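Local coordinates for protein methyltransferase (Geobacter sulfurreducens PCA, PDB 3C3P) that probably transfers a methyl group from S-adenosyl-L-methionine to a hydroxyl oxygen of a substrate that has not been identified, at residues A[152-163]-A[200-210]; A[28-39]-A[64-72]. All coordinates share one frame; numbering follows the deposited sequence.

Contact 1: A[152-163]-A[200-210]. With EDO (1,2-ethanediol), chain K.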
loop_
_atom_site.group_PDB
_atom_site.type_symbol
_atom_site.label_atom_id
_atom_site.label_comp_id
_atom_site.label_asym_id
_atom_site.label_seq_id
_atom_site.Cartn_x
_atom_site.Cartn_y
_atom_site.Cartn_z
ATOM N N LYS A 152 -7.643 14.416 -9.301
ATOM C CA LYS A 152 -8.052 14.479 -7.912
ATOM C C LYS A 152 -7.711 13.134 -7.266
ATOM O O LYS A 152 -8.022 12.076 -7.826
ATOM C CB LYS A 152 -9.564 14.679 -7.788
ATOM C CG LYS A 152 -10.077 14.561 -6.355
ATOM C CD LYS A 152 -11.587 14.767 -6.232
ATOM C CE LYS A 152 -12.038 14.466 -4.814
ATOM N NZ LYS A 152 -13.505 14.730 -4.619
ATOM N N ASN A 153 -7.089 13.193 -6.092
ATOM C CA ASN A 153 -6.753 11.998 -5.302
ATOM C C ASN A 153 -5.791 11.025 -5.990
ATOM O O ASN A 153 -5.816 9.797 -5.746
ATOM C CB ASN A 153 -8.019 11.239 -4.824
ATOM C CG ASN A 153 -8.915 12.045 -3.872
ATOM O OD1 ASN A 153 -10.128 11.798 -3.829
ATOM N ND2 ASN A 153 -8.347 12.998 -3.134
ATOM N N ALA A 154 -4.962 11.578 -6.867
ATOM C CA ALA A 154 -3.907 10.780 -7.517
ATOM C C ALA A 154 -2.948 10.243 -6.470
ATOM O O ALA A 154 -2.816 10.768 -5.375
ATOM C CB ALA A 154 -3.115 11.596 -8.520
ATOM N N LEU A 155 -2.255 9.192 -6.864
ATOM C CA LEU A 155 -1.259 8.554 -6.045
ATOM C C LEU A 155 0.092 8.570 -6.721
ATOM O O LEU A 155 0.239 8.154 -7.873
ATOM C CB LEU A 155 -1.629 7.078 -5.823
ATOM C CG LEU A 155 -0.672 6.208 -5.004
ATOM C CD1 LEU A 155 -0.598 6.593 -3.525
ATOM C CD2 LEU A 155 -1.071 4.711 -5.179
ATOM N N LEU A 156 1.054 9.059 -5.955
ATOM C CA LEU A 156 2.439 9.129 -6.378
ATOM C C LEU A 156 3.124 7.913 -5.789
ATOM O O LEU A 156 2.952 7.600 -4.607
ATOM C CB LEU A 156 3.115 10.403 -5.852
ATOM C CG LEU A 156 4.546 10.673 -6.291
ATOM C CD1 LEU A 156 4.567 11.034 -7.772
ATOM C CD2 LEU A 156 5.114 11.794 -5.453
ATOM N N ILE A 157 3.879 7.224 -6.629
ATOM C CA ILE A 157 4.664 6.021 -6.235
ATOM C C ILE A 157 6.102 6.285 -6.701
ATOM O O ILE A 157 6.396 6.324 -7.908
ATOM C CB ILE A 157 4.144 4.690 -6.804
ATOM C CG1 ILE A 157 2.659 4.485 -6.465
ATOM C CG2 ILE A 157 5.016 3.529 -6.268
ATOM C CD1 ILE A 157 2.036 3.234 -7.068
ATOM N N ALA A 158 6.978 6.490 -5.732
ATOM C CA ALA A 158 8.402 6.805 -5.967
ATOM C C ALA A 158 9.278 5.713 -5.404
ATOM O O ALA A 158 9.301 5.463 -4.191
ATOM C CB ALA A 158 8.762 8.168 -5.360
ATOM N N VAL A 159 9.998 5.047 -6.298
ATOM C CA VAL A 159 10.859 3.948 -5.893
ATOM C C VAL A 159 12.262 4.446 -5.594
ATOM O O VAL A 159 12.610 5.614 -5.858
ATOM C CB VAL A 159 10.873 2.783 -6.921
ATOM C CG1 VAL A 159 9.451 2.145 -7.017
ATOM C CG2 VAL A 159 11.430 3.214 -8.303
ATOM N N ASN A 160 13.051 3.535 -5.052
ATOM C CA ASN A 160 14.460 3.817 -4.659
ATOM C C ASN A 160 14.515 5.020 -3.730
ATOM O O ASN A 160 15.412 5.862 -3.792
ATOM C CB ASN A 160 15.348 4.020 -5.884
ATOM C CG ASN A 160 15.337 2.822 -6.790
ATOM O OD1 ASN A 160 15.256 1.694 -6.323
ATOM N ND2 ASN A 160 15.395 3.059 -8.095
ATOM N N ALA A 161 13.522 5.071 -2.858
ATOM C CA ALA A 161 13.351 6.144 -1.859
ATOM C C ALA A 161 14.289 6.109 -0.625
ATOM O O ALA A 161 14.524 7.150 -0.018
ATOM C CB ALA A 161 11.916 6.215 -1.399
ATOM N N LEU A 162 14.804 4.927 -0.269
ATOM C CA LEU A 162 15.694 4.756 0.897
ATOM C C LEU A 162 17.113 4.431 0.498
ATOM O O LEU A 162 18.056 4.731 1.220
ATOM C CB LEU A 162 15.150 3.709 1.888
ATOM C CG LEU A 162 13.855 4.148 2.574
ATOM C CD1 LEU A 162 13.308 3.032 3.426
ATOM C CD2 LEU A 162 14.070 5.468 3.389
ATOM N N ARG A 163 17.265 3.805 -0.643
ATOM C CA ARG A 163 18.595 3.485 -1.156
ATOM C C ARG A 163 18.539 3.380 -2.662
ATOM O O ARG A 163 17.484 3.142 -3.256
ATOM C CB ARG A 163 19.140 2.203 -0.557
ATOM C CG ARG A 163 18.421 0.998 -1.038
ATOM C CD ARG A 163 18.922 -0.219 -0.352
ATOM N NE ARG A 163 18.200 -1.402 -0.818
ATOM C CZ ARG A 163 18.335 -2.606 -0.286
ATOM N NH1 ARG A 163 19.153 -2.798 0.727
ATOM N NH2 ARG A 163 17.648 -3.625 -0.761
ATOM N N GLY A 200 11.837 -3.494 -0.716
ATOM C CA GLY A 200 12.921 -3.297 -1.685
ATOM C C GLY A 200 13.902 -2.198 -1.264
ATOM O O GLY A 200 14.497 -2.249 -0.209
ATOM N N ASN A 201 14.038 -1.210 -2.123
ATOM C CA ASN A 201 14.912 -0.067 -1.898
ATOM C C ASN A 201 14.168 1.119 -1.241
ATOM O O ASN A 201 14.688 2.238 -1.139
ATOM C CB ASN A 201 15.566 0.359 -3.219
ATOM C CG ASN A 201 16.506 -0.694 -3.779
ATOM O OD1 ASN A 201 17.049 -1.537 -3.053
ATOM N ND2 ASN A 201 16.737 -0.621 -5.084
ATOM N N GLY A 202 12.942 0.830 -0.804
ATOM C CA GLY A 202 12.054 1.811 -0.157
ATOM C C GLY A 202 11.128 2.395 -1.189
ATOM O O GLY A 202 11.538 2.722 -2.292
ATOM N N VAL A 203 9.865 2.502 -0.819
ATOM C CA VAL A 203 8.843 3.036 -1.708
ATOM C C VAL A 203 8.073 4.172 -1.022
ATOM O O VAL A 203 7.432 3.980 -0.003
ATOM C CB VAL A 203 7.841 1.930 -2.186
ATOM C CG1 VAL A 203 6.793 2.539 -3.157
ATOM C CG2 VAL A 203 8.584 0.742 -2.858
ATOM N N LEU A 204 8.175 5.359 -1.606
ATOM C CA LEU A 204 7.494 6.538 -1.097
ATOM C C LEU A 204 6.127 6.614 -1.762
ATOM O O LEU A 204 6.003 6.556 -2.990
ATOM C CB LEU A 204 8.312 7.799 -1.381
ATOM C CG LEU A 204 7.830 9.207 -1.047
ATOM C CD1 LEU A 204 7.537 9.418 0.433
ATOM C CD2 LEU A 204 8.915 10.217 -1.488
ATOM N N LEU A 205 5.104 6.735 -0.928
ATOM C CA LEU A 205 3.732 6.829 -1.406
ATOM C C LEU A 205 3.155 8.157 -0.971
ATOM O O LEU A 205 3.244 8.546 0.210
ATOM C CB LEU A 205 2.888 5.680 -0.832
ATOM C CG LEU A 205 3.354 4.243 -1.090
ATOM C CD1 LEU A 205 2.508 3.194 -0.305
ATOM C CD2 LEU A 205 3.319 3.965 -2.575
ATOM N N GLY A 206 2.590 8.856 -1.946
ATOM C CA GLY A 206 1.934 10.155 -1.710
ATOM C C GLY A 206 0.541 10.210 -2.297
ATOM O O GLY A 206 0.354 10.133 -3.515
ATOM N N TYR A 207 -0.441 10.349 -1.418
ATOM C CA TYR A 207 -1.839 10.455 -1.818
ATOM C C TYR A 207 -2.214 11.922 -1.859
ATOM O O TYR A 207 -2.049 12.637 -0.881
ATOM C CB TYR A 207 -2.731 9.720 -0.827
ATOM C CG TYR A 207 -4.205 9.795 -1.089
ATOM C CD1 TYR A 207 -4.809 8.886 -1.956
ATOM C CD2 TYR A 207 -5.004 10.743 -0.475
ATOM C CE1 TYR A 207 -6.154 8.944 -2.214
ATOM C CE2 TYR A 207 -6.333 10.799 -0.718
ATOM C CZ TYR A 207 -6.910 9.881 -1.580
ATOM O OH TYR A 207 -8.250 9.929 -1.813
ATOM N N ARG A 208 -2.754 12.350 -2.986
ATOM C CA ARG A 208 -3.115 13.739 -3.151
ATOM C C ARG A 208 -4.462 13.983 -2.517
ATOM O O ARG A 208 -5.480 13.482 -2.957
ATOM C CB ARG A 208 -3.088 14.124 -4.623
ATOM C CG ARG A 208 -2.863 15.576 -4.769
ATOM C CD ARG A 208 -2.409 15.932 -6.109
ATOM N NE ARG A 208 -3.541 16.062 -6.977
ATOM C CZ ARG A 208 -4.077 17.209 -7.368
ATOM N NH1 ARG A 208 -3.543 18.373 -7.079
ATOM N NH2 ARG A 208 -5.130 17.168 -8.138
ATOM N N LEU A 209 -4.434 14.792 -1.473
ATOM C CA LEU A 209 -5.631 15.141 -0.683
ATOM C C LEU A 209 -6.670 15.892 -1.514
ATOM O O LEU A 209 -6.339 16.596 -2.441
ATOM C CB LEU A 209 -5.210 15.881 0.606
ATOM C CG LEU A 209 -4.367 15.059 1.582
ATOM C CD1 LEU A 209 -3.830 15.937 2.697
ATOM C CD2 LEU A 209 -5.159 13.894 2.157
ATOM N N SER A 210 -7.940 15.656 -1.188
ATOM C CA SER A 210 -9.089 16.255 -1.896
ATOM C C SER A 210 -9.050 17.777 -1.843
ATOM O O SER A 210 -9.509 18.410 -2.792
ATOM C CB SER A 210 -10.418 15.775 -1.308
ATOM O OG SER A 210 -10.525 14.363 -1.343
ATOM O OXT SER A 210 -8.569 18.395 -0.884
HETATM C C1 EDO K . 18.575 7.538 -3.961
HETATM O O1 EDO K . 17.446 7.054 -4.703
HETATM C C2 EDO K . 18.503 7.219 -2.465
HETATM O O2 EDO K . 17.169 7.415 -1.989
HETATM O O HOH W 1 -11.340 10.898 -1.603
HETATM O O HOH W 2 -6.638 15.899 -5.139
HETATM O O HOH W 3 12.133 1.026 -4.245
#
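Asn153 and Tyr207 meet at one end of an antiparallel pairing of strands 154-159 and 203-208, part of the Rossmann-like methyltransferase sheet. Amide and ring planes lie 19° apart, with Tyr207 OH 3.0 Å from Asn153 CG; no direct hydrogen bond joins them, but a water links OD1 to the phenol. Asn153 ND2 instead donates, nearly in its own amide plane, to Arg208 O (2.9 Å) and Ser210 OG (3.1 Å). Asparagine suits this corner because one amide can hold the outgoing C-terminal chain, and its positive phi is tolerated.

Between the ends, backbone bonds pair Leu156 with Gly206 and Ala158 with Leu204. Ile157 lies alongside Val203 and Leu205, all pointing the same way, with Ile157 CG2 3.7 Å from Val203 CG1. On the other face, Ala158 CB, with Ala161 CB from the loop that follows, packs against Leu204 CB.

At the far end, Asn201 lies between two side chains. Asn201 ND2 reaches Asn160 OD1 at 3.0 Å in the Asn201 amide plane, while Asn201 OD1 lies at the guanidinium edge of Arg163, too close to NE for the separation to be trusted in detail; guanidinium and amide stand 70° apart. Gly202, with no side chain, leaves room for Leu162. Asn160 ND2 turns to Asp133.

On its other edge, strand 154-159 pairs with strand 127-133, while Val203, Leu204 and Arg208 touch strand 192-197. Helix 181-186 covers Leu156 and Leu204, and on the opposite face Leu205 and Tyr207 pack on the second subunit.

Contact 2: A[28-39]-A[64-72]; sequences MEQIARERNIPI and GDGLGCASW
The glycine-rich loop 64-68, in which Leu67 packs against Met28, Ala32 and Ile37, follows the first sheet strand, 59-63, and corresponds to the glycine-rich motif of class I methyltransferases, which in relatives lines the S-adenosylmethionine site. Here it meets the end of helix 23-34 and the chain that leaves it, without a hydrogen bond between the two segments.

Leu67 carries most of the packing. Its backbone is left-handed (phi 60°), and with CG anti to the carbonyl carbon (chi1 -60°) the fork enters an apolar pocket. Leu67 CD1 touches Ala32 CB at 3.6 Å and sits close to Met28 O, one turn earlier in the helix. Leu67 CD2 meets Ile37 CD1, also at 3.6 Å. A branched leucine suits this place because the two methyls reach largely different neighbours, CD1 the helix and CD2 Ile37, with Ile31 CG2 touching both. Ile39 CG2 closes the pocket beside Gly66 O at 3.6 Å, and the bare Gly66 lets Ile37 CG2 approach its CA to 3.9 Å.

The loop is held from within by Asp65. Its OD1 accepts from Ala70 N through the syn lone pair, and its OD2 takes both Ser71 N and Ser71 OG, at 2.7 Å for the hydroxyl. A carboxylate at the start of helix 69-75 probably also gains from the helix dipole. Asp65 N, Leu67 N and Leu67 O are tied to Asp88, Asn93 and His96.

Beyond Leu67, selenomethionine Met28 runs extended past it toward Cys69, whose CB also sits beside Ile39 CB. The Met28 chain then bends at chi3 (57°), bringing its CE 3.7 Å from Cys69 SG and 4.3 Å above the plane of the Trp72 ring, displaced toward the rim.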
loop_
_atom_site.group_PDB
_atom_site.type_symbol
_atom_site.label_atom_id
_atom_site.label_comp_id
_atom_site.label_asym_id
_atom_site.label_seq_id
_atom_site.Cartn_x
_atom_site.Cartn_y
_atom_site.Cartn_z
HETATM N N MSE A 28 13.002 -11.249 -17.959
HETATM C CA MSE A 28 13.261 -9.801 -17.849
HETATM C C MSE A 28 14.404 -9.440 -16.877
HETATM O O MSE A 28 15.180 -8.511 -17.118
HETATM C CB MSE A 28 11.960 -9.066 -17.483
HETATM C CG MSE A 28 12.125 -7.589 -17.306
HETATM SE SE MSE A 28 10.426 -6.644 -17.199
HETATM C CE MSE A 28 9.603 -7.577 -15.691
ATOM N N GLU A 29 14.499 -10.190 -15.789
ATOM C CA GLU A 29 15.547 -9.989 -14.778
ATOM C C GLU A 29 16.923 -10.226 -15.355
ATOM O O GLU A 29 17.837 -9.423 -15.212
ATOM C CB GLU A 29 15.366 -10.978 -13.629
ATOM C CG GLU A 29 14.121 -10.719 -12.783
ATOM C CD GLU A 29 13.805 -11.837 -11.791
ATOM O OE1 GLU A 29 14.547 -12.844 -11.747
ATOM O OE2 GLU A 29 12.793 -11.704 -11.063
ATOM N N GLN A 30 17.056 -11.377 -15.996
ATOM C CA GLN A 30 18.315 -11.781 -16.649
ATOM C C GLN A 30 18.742 -10.836 -17.753
ATOM O O GLN A 30 19.930 -10.583 -17.949
ATOM C CB GLN A 30 18.207 -13.192 -17.234
ATOM C CG GLN A 30 18.488 -14.316 -16.259
ATOM C CD GLN A 30 19.960 -14.383 -15.890
ATOM O OE1 GLN A 30 20.772 -13.596 -16.380
ATOM N NE2 GLN A 30 20.312 -15.334 -15.036
ATOM N N ILE A 31 17.759 -10.302 -18.458
ATOM C CA ILE A 31 18.035 -9.387 -19.574
ATOM C C ILE A 31 18.514 -8.080 -18.965
ATOM O O ILE A 31 19.338 -7.359 -19.527
ATOM C CB ILE A 31 16.828 -9.110 -20.451
ATOM C CG1 ILE A 31 16.571 -10.301 -21.370
ATOM C CG2 ILE A 31 17.107 -7.904 -21.305
ATOM C CD1 ILE A 31 15.331 -10.176 -22.224
ATOM N N ALA A 32 17.988 -7.809 -17.779
ATOM C CA ALA A 32 18.320 -6.599 -17.026
ATOM C C ALA A 32 19.742 -6.715 -16.516
ATOM O O ALA A 32 20.527 -5.756 -16.535
ATOM C CB ALA A 32 17.348 -6.398 -15.845
ATOM N N ARG A 33 20.053 -7.920 -16.064
ATOM C CA ARG A 33 21.366 -8.240 -15.509
ATOM C C ARG A 33 22.442 -8.288 -16.587
ATOM O O ARG A 33 23.619 -8.116 -16.295
ATOM C CB ARG A 33 21.330 -9.581 -14.758
ATOM N N GLU A 34 22.032 -8.487 -17.834
ATOM C CA GLU A 34 23.001 -8.584 -18.930
ATOM C C GLU A 34 23.208 -7.225 -19.586
ATOM O O GLU A 34 24.264 -6.947 -20.152
ATOM C CB GLU A 34 22.572 -9.616 -19.982
ATOM C CG GLU A 34 21.593 -9.108 -21.014
ATOM C CD GLU A 34 21.160 -10.192 -21.981
ATOM O OE1 GLU A 34 21.168 -11.378 -21.573
ATOM O OE2 GLU A 34 20.792 -9.860 -23.135
ATOM N N ARG A 35 22.199 -6.377 -19.509
ATOM C CA ARG A 35 22.281 -5.045 -20.098
ATOM C C ARG A 35 22.589 -4.042 -19.002
ATOM O O ARG A 35 22.620 -2.824 -19.234
ATOM C CB ARG A 35 20.981 -4.649 -20.808
ATOM C CG ARG A 35 20.515 -5.581 -21.926
ATOM C CD ARG A 35 19.331 -4.957 -22.654
ATOM N NE ARG A 35 18.627 -5.882 -23.537
ATOM C CZ ARG A 35 17.637 -5.517 -24.345
ATOM N NH1 ARG A 35 17.283 -4.245 -24.411
ATOM N NH2 ARG A 35 17.029 -6.409 -25.109
ATOM N N ASN A 36 22.817 -4.597 -17.819
ATOM C CA ASN A 36 23.134 -3.846 -16.601
ATOM C C ASN A 36 22.107 -2.768 -16.353
ATOM O O ASN A 36 22.448 -1.601 -16.157
ATOM C CB ASN A 36 24.521 -3.214 -16.703
ATOM N N ILE A 37 20.847 -3.184 -16.379
ATOM C CA ILE A 37 19.709 -2.282 -16.204
ATOM C C ILE A 37 19.007 -2.449 -14.855
ATOM O O ILE A 37 18.610 -3.562 -14.491
ATOM C CB ILE A 37 18.669 -2.487 -17.353
ATOM C CG1 ILE A 37 19.304 -2.157 -18.710
ATOM C CG2 ILE A 37 17.424 -1.622 -17.119
ATOM C CD1 ILE A 37 18.439 -2.486 -19.907
ATOM N N PRO A 38 18.900 -1.351 -14.077
ATOM C CA PRO A 38 18.179 -1.500 -12.800
ATOM C C PRO A 38 16.685 -1.617 -13.020
ATOM O O PRO A 38 16.099 -0.843 -13.789
ATOM C CB PRO A 38 18.505 -0.210 -12.035
ATOM C CG PRO A 38 19.073 0.741 -13.054
ATOM C CD PRO A 38 19.632 -0.073 -14.173
ATOM N N ILE A 39 16.103 -2.627 -12.388
ATOM C CA ILE A 39 14.648 -2.864 -12.466
ATOM C C ILE A 39 14.034 -3.156 -11.093
ATOM O O ILE A 39 14.699 -3.576 -10.141
ATOM C CB ILE A 39 14.238 -4.014 -13.475
ATOM C CG1 ILE A 39 14.695 -5.397 -12.990
ATOM C CG2 ILE A 39 14.730 -3.712 -14.912
ATOM C CD1 ILE A 39 14.188 -6.554 -13.871
ATOM N N GLY A 64 10.073 7.075 -17.706
ATOM C CA GLY A 64 11.340 6.350 -17.593
ATOM C C GLY A 64 11.027 4.959 -17.055
ATOM O O GLY A 64 10.446 4.804 -15.993
ATOM N N ASP A 65 11.397 3.928 -17.799
ATOM C CA ASP A 65 11.094 2.583 -17.345
ATOM C C ASP A 65 11.969 1.526 -18.011
ATOM O O ASP A 65 11.735 1.090 -19.153
ATOM C CB ASP A 65 9.596 2.308 -17.575
ATOM C CG ASP A 65 9.110 1.050 -16.896
ATOM O OD1 ASP A 65 9.798 0.546 -15.987
ATOM O OD2 ASP A 65 8.004 0.574 -17.240
ATOM N N GLY A 66 12.999 1.149 -17.257
ATOM C CA GLY A 66 13.943 0.128 -17.653
ATOM C C GLY A 66 13.220 -1.172 -17.969
ATOM O O GLY A 66 12.560 -1.786 -17.107
ATOM N N LEU A 67 13.351 -1.544 -19.242
ATOM C CA LEU A 67 12.774 -2.755 -19.824
ATOM C C LEU A 67 11.258 -2.815 -19.727
ATOM O O LEU A 67 10.662 -3.852 -20.004
ATOM C CB LEU A 67 13.367 -4.016 -19.176
ATOM C CG LEU A 67 14.874 -4.234 -19.268
ATOM C CD1 LEU A 67 15.192 -5.534 -18.568
ATOM C CD2 LEU A 67 15.380 -4.255 -20.706
ATOM N N GLY A 68 10.643 -1.691 -19.401
ATOM C CA GLY A 68 9.189 -1.640 -19.250
ATOM C C GLY A 68 8.740 -2.450 -18.039
ATOM O O GLY A 68 7.597 -2.891 -17.938
ATOM N N CYS A 69 9.642 -2.617 -17.092
ATOM C CA CYS A 69 9.320 -3.416 -15.905
ATOM C C CYS A 69 8.137 -2.882 -15.077
ATOM O O CYS A 69 7.237 -3.631 -14.691
ATOM C CB CYS A 69 10.544 -3.571 -15.006
ATOM S SG CYS A 69 10.221 -4.612 -13.578
ATOM N N ALA A 70 8.149 -1.588 -14.798
ATOM C CA ALA A 70 7.077 -0.962 -14.005
ATOM C C ALA A 70 5.756 -1.028 -14.753
ATOM O O ALA A 70 4.704 -1.356 -14.198
ATOM C CB ALA A 70 7.432 0.516 -13.667
ATOM N N SER A 71 5.840 -0.754 -16.043
ATOM C CA SER A 71 4.657 -0.748 -16.927
ATOM C C SER A 71 4.052 -2.138 -17.030
ATOM O O SER A 71 2.846 -2.303 -17.190
ATOM C CB SER A 71 5.030 -0.229 -18.313
ATOM O OG SER A 71 5.544 1.092 -18.239
ATOM N N TRP A 72 4.911 -3.143 -16.899
ATOM C CA TRP A 72 4.464 -4.518 -16.991
ATOM C C TRP A 72 3.541 -4.811 -15.797
ATOM O O TRP A 72 2.448 -5.369 -15.958
ATOM C CB TRP A 72 5.658 -5.470 -17.076
ATOM C CG TRP A 72 5.244 -6.833 -17.278
ATOM C CD1 TRP A 72 4.957 -7.451 -18.477
ATOM C CD2 TRP A 72 5.028 -7.800 -16.273
ATOM N NE1 TRP A 72 4.587 -8.752 -18.258
ATOM C CE2 TRP A 72 4.614 -8.987 -16.909
ATOM C CE3 TRP A 72 5.139 -7.786 -14.894
ATOM C CZ2 TRP A 72 4.327 -10.145 -16.202
ATOM C CZ3 TRP A 72 4.842 -8.942 -14.198
ATOM C CH2 TRP A 72 4.444 -10.092 -14.843
#

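The two contacts lie on opposite sides of the chain's centre, with their own centres about 20 Å apart and nearest atoms about 6 Å apart, and they do not touch. Contact 1 is largely buried and joins two strands of the central sheet, so its middle is held by regular backbone bonds, while side-chain amides and a guanidinium secure the ends. Contact 2, only partly buried, joins helix 23-34 to the loop after strand 59-63 and to the start of helix 69-75; aliphatic side chains, a selenomethionine and a cysteine do the joining, and no polar bond crosses between its segments. No helix or strand is shared. The second subunit packs on contact 1 alone.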